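Local coordinates for protein aspartokinase 1, chloroplastic (Arabidopsis thaliana, PDB 2CDQ) that catalyses the ATP-dependent phosphorylation of L-aspartate, the first step of the aspartate-family amino acid pathway, and binds lysine and S-adenosylmethionine as allosteric effectors, at residues Gly163-Gln168 with Asp206-Ile211; Thr342-Ala347 with Leu384-Ser389; Ser363-Leu368 with Asp402-Glu407. All coordinates share one frame; numbering follows the deposited sequence.

Interaction 1. Residues Gly163-Gln168 with Asp206-Ile211; sequences GVKARQ and DPAVPI
A166-Q168 and V209-I211 run side by side as parallel strands in the mixed sheet of the amino acid kinase domain. V209 N donates to K165 O at 2.9 Å. R167 N bonds to V209 O at 3.2 Å, from well above the plane of that carbonyl. I211 N donates to R167 O at 2.9 Å, which leaves R167 held at both its backbone N and O. A166, V209 and I211 share one face, where A166 CB meets I211 CG1 at 4.4 Å.

D206 follows the end of helix 191-205 and pairs with two basic side chains. K165 NZ reaches D206 OD2 in a salt bridge of 3.1 Å. R167 NH2 forms the second salt bridge, to D206 OD1 at 3.3 Å, from above the carboxylate plane. It also makes a weak bond to D206 O at the guanidinium edge. A208 CB lies over one guanidinium face, offset toward its rim. K165 CG, anti to the backbone N (chi1 -177°), packs on A208 CB at 3.7 Å.

V209 and I211 also touch I61 of strand 59-63. Parallel strands with a helix in the connection between them are characteristic of the alpha/beta fold of amino acid kinases.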
loop_
_atom_site.group_PDB
_atom_site.type_symbol
_atom_site.label_atom_id
_atom_site.label_comp_id
_atom_site.label_asym_id
_atom_site.label_seq_id
_atom_site.Cartn_x
_atom_site.Cartn_y
_atom_site.Cartn_z
ATOM N N GLY A 163 14.488 45.313 -30.141
ATOM C CA GLY A 163 14.173 44.978 -31.535
ATOM C C GLY A 163 13.409 43.685 -31.777
ATOM O O GLY A 163 13.324 43.216 -32.912
ATOM N N VAL A 164 12.854 43.104 -30.716
ATOM C CA VAL A 164 12.049 41.885 -30.820
ATOM C C VAL A 164 10.586 42.252 -30.569
ATOM O O VAL A 164 10.192 42.531 -29.431
ATOM C CB VAL A 164 12.523 40.777 -29.815
ATOM C CG1 VAL A 164 11.621 39.549 -29.877
ATOM C CG2 VAL A 164 13.974 40.376 -30.075
ATOM N N LYS A 165 9.790 42.271 -31.636
ATOM C CA LYS A 165 8.361 42.547 -31.515
ATOM C C LYS A 165 7.704 41.452 -30.674
ATOM O O LYS A 165 7.778 40.264 -31.011
ATOM C CB LYS A 165 7.705 42.676 -32.896
ATOM C CG LYS A 165 6.216 43.036 -32.874
ATOM C CD LYS A 165 5.918 44.284 -32.033
ATOM C CE LYS A 165 4.414 44.481 -31.820
ATOM N NZ LYS A 165 3.717 44.937 -33.060
ATOM N N ALA A 166 7.086 41.869 -29.566
ATOM C CA ALA A 166 6.549 40.945 -28.566
ATOM C C ALA A 166 5.278 41.471 -27.899
ATOM O O ALA A 166 5.120 42.679 -27.694
ATOM C CB ALA A 166 7.608 40.637 -27.520
ATOM N N ARG A 167 4.379 40.545 -27.564
ATOM C CA ARG A 167 3.090 40.868 -26.953
ATOM C C ARG A 167 2.897 40.015 -25.707
ATOM O O ARG A 167 2.969 38.785 -25.771
ATOM C CB ARG A 167 1.954 40.639 -27.964
ATOM C CG ARG A 167 0.530 40.722 -27.400
ATOM C CD ARG A 167 -0.482 41.255 -28.422
ATOM N NE ARG A 167 -0.302 40.715 -29.777
ATOM C CZ ARG A 167 0.086 41.431 -30.837
ATOM N NH1 ARG A 167 0.341 42.734 -30.722
ATOM N NH2 ARG A 167 0.222 40.846 -32.022
ATOM N N GLN A 168 2.668 40.668 -24.571
ATOM C CA GLN A 168 2.468 39.947 -23.320
ATOM C C GLN A 168 1.020 39.505 -23.206
ATOM O O GLN A 168 0.104 40.241 -23.573
ATOM C CB GLN A 168 2.899 40.786 -22.109
ATOM C CG GLN A 168 1.793 41.562 -21.392
ATOM C CD GLN A 168 1.001 40.710 -20.410
ATOM O OE1 GLN A 168 1.498 39.716 -19.872
ATOM N NE2 GLN A 168 -0.240 41.098 -20.175
ATOM N N ASP A 206 -0.697 40.894 -36.856
ATOM C CA ASP A 206 0.736 41.241 -36.862
ATOM C C ASP A 206 1.566 40.343 -35.930
ATOM O O ASP A 206 1.353 40.337 -34.711
ATOM C CB ASP A 206 0.991 42.743 -36.600
ATOM C CG ASP A 206 0.534 43.205 -35.220
ATOM O OD1 ASP A 206 -0.431 42.630 -34.662
ATOM O OD2 ASP A 206 1.145 44.165 -34.699
ATOM N N PRO A 207 2.515 39.578 -36.509
ATOM C CA PRO A 207 3.318 38.606 -35.759
ATOM C C PRO A 207 4.239 39.222 -34.696
ATOM O O PRO A 207 5.105 40.047 -35.003
ATOM C CB PRO A 207 4.132 37.894 -36.852
ATOM C CG PRO A 207 4.165 38.846 -37.991
ATOM C CD PRO A 207 2.870 39.593 -37.942
ATOM N N ALA A 208 4.023 38.812 -33.449
ATOM C CA ALA A 208 4.876 39.179 -32.324
ATOM C C ALA A 208 5.076 37.938 -31.467
ATOM O O ALA A 208 4.210 37.062 -31.440
ATOM C CB ALA A 208 4.235 40.292 -31.507
ATOM N N VAL A 209 6.214 37.856 -30.781
ATOM C CA VAL A 209 6.502 36.718 -29.896
ATOM C C VAL A 209 5.623 36.790 -28.639
ATOM O O VAL A 209 5.783 37.701 -27.817
ATOM C CB VAL A 209 8.004 36.647 -29.503
ATOM C CG1 VAL A 209 8.278 35.416 -28.651
ATOM C CG2 VAL A 209 8.899 36.643 -30.747
ATOM N N PRO A 210 4.678 35.841 -28.499
ATOM C CA PRO A 210 3.779 35.822 -27.341
ATOM C C PRO A 210 4.511 35.485 -26.035
ATOM O O PRO A 210 5.308 34.539 -25.990
ATOM C CB PRO A 210 2.761 34.725 -27.696
ATOM C CG PRO A 210 2.932 34.490 -29.171
ATOM C CD PRO A 210 4.382 34.733 -29.424
ATOM N N ILE A 211 4.249 36.276 -24.995
ATOM C CA ILE A 211 4.827 36.056 -23.675
ATOM C C ILE A 211 3.683 35.825 -22.695
ATOM O O ILE A 211 3.035 36.776 -22.260
ATOM C CB ILE A 211 5.697 37.263 -23.218
ATOM C CG1 ILE A 211 6.625 37.750 -24.345
ATOM C CG2 ILE A 211 6.488 36.925 -21.951
ATOM C CD1 ILE A 211 7.678 36.747 -24.824
#

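Interaction 2. Residues Thr342-Ala347 with Leu384-Ser389; sequences TMLDIA and LTLDPS. With SAM (S-adenosylmethionine), chain F.
L344 and L384 form an antiparallel hydrogen-bonded pair, joined by two backbone bonds. L344 N donates to L384 O at 2.7 Å. L384 N returns the bond to L344 O at 2.9 Å. Two residues along, L386 N reaches T342 O at 2.9 Å, with a C=O...N angle of 170°. M343 and T385 lie between these bonds as a non-hydrogen-bonded pair. T385 OG1 adds a weak bond to T342 O, so this oxygen has two donors. Where the strands part, a water bridges them. It accepts from T342 N at 2.8 Å and donates to L386 O.

The leucines pack on one face of the pair. L384 CG sits between the backbone N and the carbonyl carbon (chi1 58°), and its two methyls touch different residues. CD1 lies against L344 CB at 3.9 Å. CD2 meets I346 CD1 at 4.0 Å. L344 CD1 touches L386 CD1 at 3.8 Å, and this same L386 methyl also packs against T342 CG2.

Beyond the strand, D387 CB lies 3.3 Å from N6 of the S-adenosylmethionine adenine. D387 OD2 is hydrogen-bonded to S371 OG and W392 NE1, which fixes the carboxylate at the effector pocket.

M343, on the face away from the leucines, packs on A457 of the second subunit, and D345 forms a salt bridge to K459 of that subunit. Both strands are central in a four-stranded antiparallel sheet of the ACT type. Strand 413-418 flanks 342-347, and strand 372-378 flanks 384-386. Helix 357-367 covers the leucine face, with V361 on I346, F362 on L384 and F365 on L384 and L386.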
loop_
_atom_site.group_PDB
_atom_site.type_symbol
_atom_site.label_atom_id
_atom_site.label_comp_id
_atom_site.label_asym_id
_atom_site.label_seq_id
_atom_site.Cartn_x
_atom_site.Cartn_y
_atom_site.Cartn_z
ATOM N N THR A 342 8.588 11.077 6.898
ATOM C CA THR A 342 8.001 10.526 8.102
ATOM C C THR A 342 7.258 9.247 7.736
ATOM O O THR A 342 6.409 9.251 6.840
ATOM C CB THR A 342 7.051 11.546 8.738
ATOM O OG1 THR A 342 7.800 12.712 9.103
ATOM C CG2 THR A 342 6.356 10.970 9.970
ATOM N N MET A 343 7.597 8.159 8.424
ATOM C CA MET A 343 6.997 6.853 8.168
ATOM C C MET A 343 6.094 6.430 9.313
ATOM O O MET A 343 6.427 6.637 10.482
ATOM C CB MET A 343 8.084 5.796 7.933
ATOM C CG MET A 343 7.569 4.360 7.890
ATOM S SD MET A 343 8.775 3.153 7.311
ATOM C CE MET A 343 9.942 3.095 8.669
ATOM N N LEU A 344 4.951 5.839 8.965
ATOM C CA LEU A 344 4.013 5.302 9.951
ATOM C C LEU A 344 3.793 3.816 9.765
ATOM O O LEU A 344 3.703 3.337 8.637
ATOM C CB LEU A 344 2.665 6.027 9.903
ATOM C CG LEU A 344 2.616 7.386 10.601
ATOM C CD1 LEU A 344 2.697 8.481 9.565
ATOM C CD2 LEU A 344 1.346 7.521 11.413
ATOM N N ASP A 345 3.707 3.100 10.884
ATOM C CA ASP A 345 3.414 1.671 10.887
ATOM C C ASP A 345 2.118 1.401 11.648
ATOM O O ASP A 345 1.946 1.846 12.784
ATOM C CB ASP A 345 4.577 0.899 11.509
ATOM C CG ASP A 345 4.355 -0.602 11.510
ATOM O OD1 ASP A 345 4.003 -1.167 10.451
ATOM O OD2 ASP A 345 4.550 -1.222 12.577
ATOM N N ILE A 346 1.207 0.672 11.012
ATOM C CA ILE A 346 -0.125 0.437 11.561
ATOM C C ILE A 346 -0.393 -1.070 11.607
ATOM O O ILE A 346 -0.711 -1.681 10.583
ATOM C CB ILE A 346 -1.206 1.171 10.709
ATOM C CG1 ILE A 346 -0.963 2.681 10.717
ATOM C CG2 ILE A 346 -2.617 0.869 11.200
ATOM C CD1 ILE A 346 -1.505 3.386 9.506
ATOM N N ALA A 347 -0.264 -1.666 12.794
ATOM C CA ALA A 347 -0.390 -3.123 12.943
ATOM C C ALA A 347 -1.635 -3.564 13.697
ATOM O O ALA A 347 -1.920 -3.059 14.780
ATOM C CB ALA A 347 0.851 -3.705 13.609
ATOM N N LEU A 384 3.298 3.111 5.811
ATOM C CA LEU A 384 3.137 4.198 4.865
ATOM C C LEU A 384 4.070 5.338 5.181
ATOM O O LEU A 384 4.608 5.433 6.283
ATOM C CB LEU A 384 1.685 4.692 4.830
ATOM C CG LEU A 384 1.001 5.204 6.100
ATOM C CD1 LEU A 384 1.280 6.676 6.336
ATOM C CD2 LEU A 384 -0.486 4.967 5.981
ATOM N N THR A 385 4.234 6.215 4.203
ATOM C CA THR A 385 5.158 7.318 4.312
ATOM C C THR A 385 4.394 8.569 3.885
ATOM O O THR A 385 3.578 8.511 2.971
ATOM C CB THR A 385 6.421 7.021 3.459
ATOM O OG1 THR A 385 7.603 7.316 4.208
ATOM C CG2 THR A 385 6.426 7.775 2.158
ATOM N N LEU A 386 4.607 9.683 4.576
ATOM C CA LEU A 386 3.852 10.909 4.283
ATOM C C LEU A 386 4.545 11.732 3.214
ATOM O O LEU A 386 5.770 11.768 3.173
ATOM C CB LEU A 386 3.665 11.752 5.545
ATOM C CG LEU A 386 3.028 11.032 6.729
ATOM C CD1 LEU A 386 3.117 11.885 7.983
ATOM C CD2 LEU A 386 1.595 10.667 6.412
ATOM N N ASP A 387 3.765 12.388 2.356
ATOM C CA ASP A 387 4.322 13.257 1.311
ATOM C C ASP A 387 5.531 14.023 1.844
ATOM O O ASP A 387 5.485 14.539 2.965
ATOM C CB ASP A 387 3.274 14.263 0.829
ATOM C CG ASP A 387 2.405 13.734 -0.303
ATOM O OD1 ASP A 387 2.679 12.639 -0.839
ATOM O OD2 ASP A 387 1.442 14.441 -0.668
ATOM N N PRO A 388 6.622 14.093 1.057
ATOM C CA PRO A 388 7.770 14.893 1.490
ATOM C C PRO A 388 7.339 16.339 1.679
ATOM O O PRO A 388 6.487 16.823 0.930
ATOM C CB PRO A 388 8.747 14.777 0.313
ATOM C CG PRO A 388 8.351 13.528 -0.401
ATOM C CD PRO A 388 6.858 13.447 -0.248
ATOM N N SER A 389 7.902 17.016 2.676
ATOM C CA SER A 389 7.448 18.366 3.036
ATOM C C SER A 389 7.617 19.413 1.928
ATOM O O SER A 389 6.799 20.331 1.821
ATOM C CB SER A 389 8.131 18.848 4.312
ATOM O OG SER A 389 9.525 18.983 4.099
HETATM N N SAM F . -5.638 20.605 11.259
HETATM C CA SAM F . -5.223 21.162 9.974
HETATM C C SAM F . -6.365 21.211 8.955
HETATM O O SAM F . -6.492 22.169 8.187
HETATM O OXT SAM F . -7.183 20.293 8.870
HETATM C CB SAM F . -4.040 20.377 9.415
HETATM C CG SAM F . -3.255 21.087 8.307
HETATM S SD SAM F . -3.304 20.155 6.757
HETATM C CE SAM F . -2.174 18.789 7.125
HETATM C "C5'" SAM F . -2.432 21.157 5.511
HETATM C "C4'" SAM F . -1.127 21.859 5.902
HETATM O "O4'" SAM F . -0.124 20.935 6.271
HETATM C "C3'" SAM F . -0.555 22.659 4.741
HETATM O "O3'" SAM F . -0.166 23.923 5.223
HETATM C "C2'" SAM F . 0.670 21.901 4.264
HETATM O "O2'" SAM F . 1.742 22.770 3.954
HETATM C "C1'" SAM F . 1.035 21.031 5.452
HETATM N N9 SAM F . 1.499 19.675 5.082
HETATM C C8 SAM F . 2.762 19.181 5.281
HETATM N N7 SAM F . 2.813 17.904 4.847
HETATM C C5 SAM F . 1.596 17.566 4.378
HETATM C C6 SAM F . 1.100 16.390 3.820
HETATM N N6 SAM F . 1.882 15.324 3.671
HETATM N N1 SAM F . -0.219 16.336 3.418
HETATM C C2 SAM F . -1.035 17.443 3.568
HETATM N N3 SAM F . -0.533 18.606 4.122
HETATM C C4 SAM F . 0.758 18.668 4.522
HETATM O O HOH W 1 7.088 12.776 5.273
#

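Interaction 3. Residues Ser363-Leu368 with Asp402-Glu407; sequences SIFEEL and DHVVEE
L368 projects from the end of helix 357-367 toward V404 and H403 of helix 398-408. These are the two helices that pack on the sheet of an ACT domain. L368 CB points toward the other helix, and CG then forks into two methyls. CD2 does most of the touching. It lies 3.7 Å from V404 N and the same distance from H403 CD2. It comes at the imidazole obliquely and also touches H403 CB and CG. V404 CG2 also touches this methyl, at 3.9 Å. The other methyl, CD1, is 4.4 Å from E407 CG. L368 also touches the bound S-adenosylmethionine and is part of that effector's pocket.

V404 divides its two methyls between two partners. While CG2 faces L368, CG1 stands anti to the backbone N (chi1 -165°) and approaches the F365 ring. It meets F365 CE2 at 3.6 Å and is also near CZ and CD2. The approach to the ring is oblique, and the two side chains cross at about a right angle. I370, in the loop after the first helix, touches both F365 and V404. Residue L408, one position beyond the second segment on helix 398-408, touches both I364 and F365, so the apolar seam continues along that helix.

The contact is essentially apolar. E407 takes part through its aliphatic carbons, while its OE2 makes a long, weak ion pair with K410. I364 brings two branches to E407. Its CG2 packs on E407 CB at 3.7 Å, and its CD1 rests 3.8 Å from the backbone atom E407 O.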
loop_
_atom_site.group_PDB
_atom_site.type_symbol
_atom_site.label_atom_id
_atom_site.label_comp_id
_atom_site.label_asym_id
_atom_site.label_seq_id
_atom_site.Cartn_x
_atom_site.Cartn_y
_atom_site.Cartn_z
ATOM N N SER A 363 -9.240 6.956 5.547
ATOM C CA SER A 363 -10.281 7.913 5.867
ATOM C C SER A 363 -9.782 8.882 6.937
ATOM O O SER A 363 -9.990 10.089 6.825
ATOM C CB SER A 363 -11.548 7.213 6.339
ATOM O OG SER A 363 -12.557 8.169 6.574
ATOM N N ILE A 364 -9.118 8.342 7.962
ATOM C CA ILE A 364 -8.518 9.147 9.026
ATOM C C ILE A 364 -7.615 10.221 8.435
ATOM O O ILE A 364 -7.765 11.409 8.744
ATOM C CB ILE A 364 -7.725 8.273 10.022
ATOM C CG1 ILE A 364 -8.691 7.470 10.900
ATOM C CG2 ILE A 364 -6.797 9.129 10.887
ATOM C CD1 ILE A 364 -8.062 6.259 11.576
ATOM N N PHE A 365 -6.693 9.798 7.571
ATOM C CA PHE A 365 -5.787 10.719 6.892
ATOM C C PHE A 365 -6.546 11.812 6.125
ATOM O O PHE A 365 -6.203 12.990 6.234
ATOM C CB PHE A 365 -4.817 9.955 5.984
ATOM C CG PHE A 365 -3.709 9.258 6.730
ATOM C CD1 PHE A 365 -3.803 7.903 7.035
ATOM C CD2 PHE A 365 -2.572 9.955 7.132
ATOM C CE1 PHE A 365 -2.778 7.248 7.726
ATOM C CE2 PHE A 365 -1.543 9.309 7.827
ATOM C CZ PHE A 365 -1.649 7.952 8.124
ATOM N N GLU A 366 -7.581 11.417 5.377
ATOM C CA GLU A 366 -8.412 12.353 4.594
ATOM C C GLU A 366 -9.129 13.384 5.473
ATOM O O GLU A 366 -9.213 14.568 5.126
ATOM C CB GLU A 366 -9.434 11.588 3.744
ATOM C CG GLU A 366 -10.270 12.471 2.824
ATOM C CD GLU A 366 -11.441 11.730 2.190
ATOM O OE1 GLU A 366 -12.063 10.875 2.869
ATOM O OE2 GLU A 366 -11.751 12.014 1.010
ATOM N N GLU A 367 -9.645 12.919 6.609
ATOM C CA GLU A 367 -10.302 13.787 7.584
ATOM C C GLU A 367 -9.308 14.721 8.271
ATOM O O GLU A 367 -9.691 15.783 8.751
ATOM C CB GLU A 367 -11.082 12.959 8.617
ATOM C CG GLU A 367 -12.387 12.367 8.085
ATOM C CD GLU A 367 -13.349 13.436 7.566
ATOM O OE1 GLU A 367 -13.977 14.141 8.393
ATOM O OE2 GLU A 367 -13.478 13.569 6.325
ATOM N N LEU A 368 -8.038 14.326 8.308
ATOM C CA LEU A 368 -6.994 15.149 8.918
ATOM C C LEU A 368 -6.159 15.932 7.899
ATOM O O LEU A 368 -5.131 16.529 8.250
ATOM C CB LEU A 368 -6.106 14.309 9.842
ATOM C CG LEU A 368 -6.480 14.350 11.328
ATOM C CD1 LEU A 368 -7.755 13.546 11.629
ATOM C CD2 LEU A 368 -5.309 13.847 12.157
ATOM N N ASP A 402 0.652 13.839 16.451
ATOM C CA ASP A 402 0.059 13.237 17.648
ATOM C C ASP A 402 -1.430 12.950 17.480
ATOM O O ASP A 402 -1.954 11.996 18.059
ATOM C CB ASP A 402 0.296 14.134 18.863
ATOM C CG ASP A 402 1.771 14.256 19.221
ATOM O OD1 ASP A 402 2.089 14.971 20.200
ATOM O OD2 ASP A 402 2.614 13.643 18.526
ATOM N N HIS A 403 -2.095 13.775 16.673
ATOM C CA HIS A 403 -3.500 13.581 16.353
ATOM C C HIS A 403 -3.716 12.410 15.382
ATOM O O HIS A 403 -4.672 11.644 15.542
ATOM C CB HIS A 403 -4.103 14.869 15.790
ATOM C CG HIS A 403 -5.582 14.985 16.000
ATOM N ND1 HIS A 403 -6.156 16.062 16.647
ATOM C CD2 HIS A 403 -6.603 14.154 15.663
ATOM C CE1 HIS A 403 -7.467 15.894 16.689
ATOM N NE2 HIS A 403 -7.764 14.743 16.102
ATOM N N VAL A 404 -2.838 12.265 14.387
ATOM C CA VAL A 404 -2.924 11.136 13.454
ATOM C C VAL A 404 -2.767 9.826 14.219
ATOM O O VAL A 404 -3.574 8.907 14.070
ATOM C CB VAL A 404 -1.842 11.175 12.351
ATOM C CG1 VAL A 404 -2.203 10.212 11.239
ATOM C CG2 VAL A 404 -1.687 12.555 11.783
ATOM N N VAL A 405 -1.717 9.767 15.037
ATOM C CA VAL A 405 -1.399 8.595 15.846
ATOM C C VAL A 405 -2.566 8.220 16.769
ATOM O O VAL A 405 -2.983 7.058 16.801
ATOM C CB VAL A 405 -0.068 8.792 16.643
ATOM C CG1 VAL A 405 0.230 7.599 17.542
ATOM C CG2 VAL A 405 1.103 9.027 15.692
ATOM N N GLU A 406 -3.104 9.202 17.490
ATOM C CA GLU A 406 -4.227 8.965 18.401
ATOM C C GLU A 406 -5.441 8.395 17.690
ATOM O O GLU A 406 -6.097 7.475 18.194
ATOM C CB GLU A 406 -4.636 10.250 19.098
ATOM C CG GLU A 406 -3.878 10.539 20.363
ATOM C CD GLU A 406 -4.443 11.745 21.069
ATOM O OE1 GLU A 406 -3.788 12.812 21.023
ATOM O OE2 GLU A 406 -5.554 11.632 21.642
ATOM N N GLU A 407 -5.740 8.953 16.521
ATOM C CA GLU A 407 -6.870 8.487 15.732
ATOM C C GLU A 407 -6.662 7.054 15.253
ATOM O O GLU A 407 -7.568 6.225 15.356
ATOM C CB GLU A 407 -7.167 9.443 14.572
ATOM C CG GLU A 407 -7.924 10.710 14.996
ATOM C CD GLU A 407 -9.147 10.414 15.867
ATOM O OE1 GLU A 407 -9.979 9.565 15.476
ATOM O OE2 GLU A 407 -9.275 11.033 16.947
#

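Interaction 1 belongs to the kinase domain, and interactions 2 and 3 to the ACT region on the opposite side of the chain's centre. Interactions 1 and 2 have centres 49 Å apart. In interaction 1, the Q168 side chain is about 8 Å from that of E148, a substrate-binding residue. Interactions 2 and 3 are two layers of one ACT unit, with centres 12 Å apart. They touch through F365, whose CZ lies 3.7 Å from L384 CD1. Their segments alternate along the chain, each strand being followed by a helix. Both reach the S-adenosylmethionine site, through D387 and L368. The F365 side chain is about 6 Å from a bound lysine.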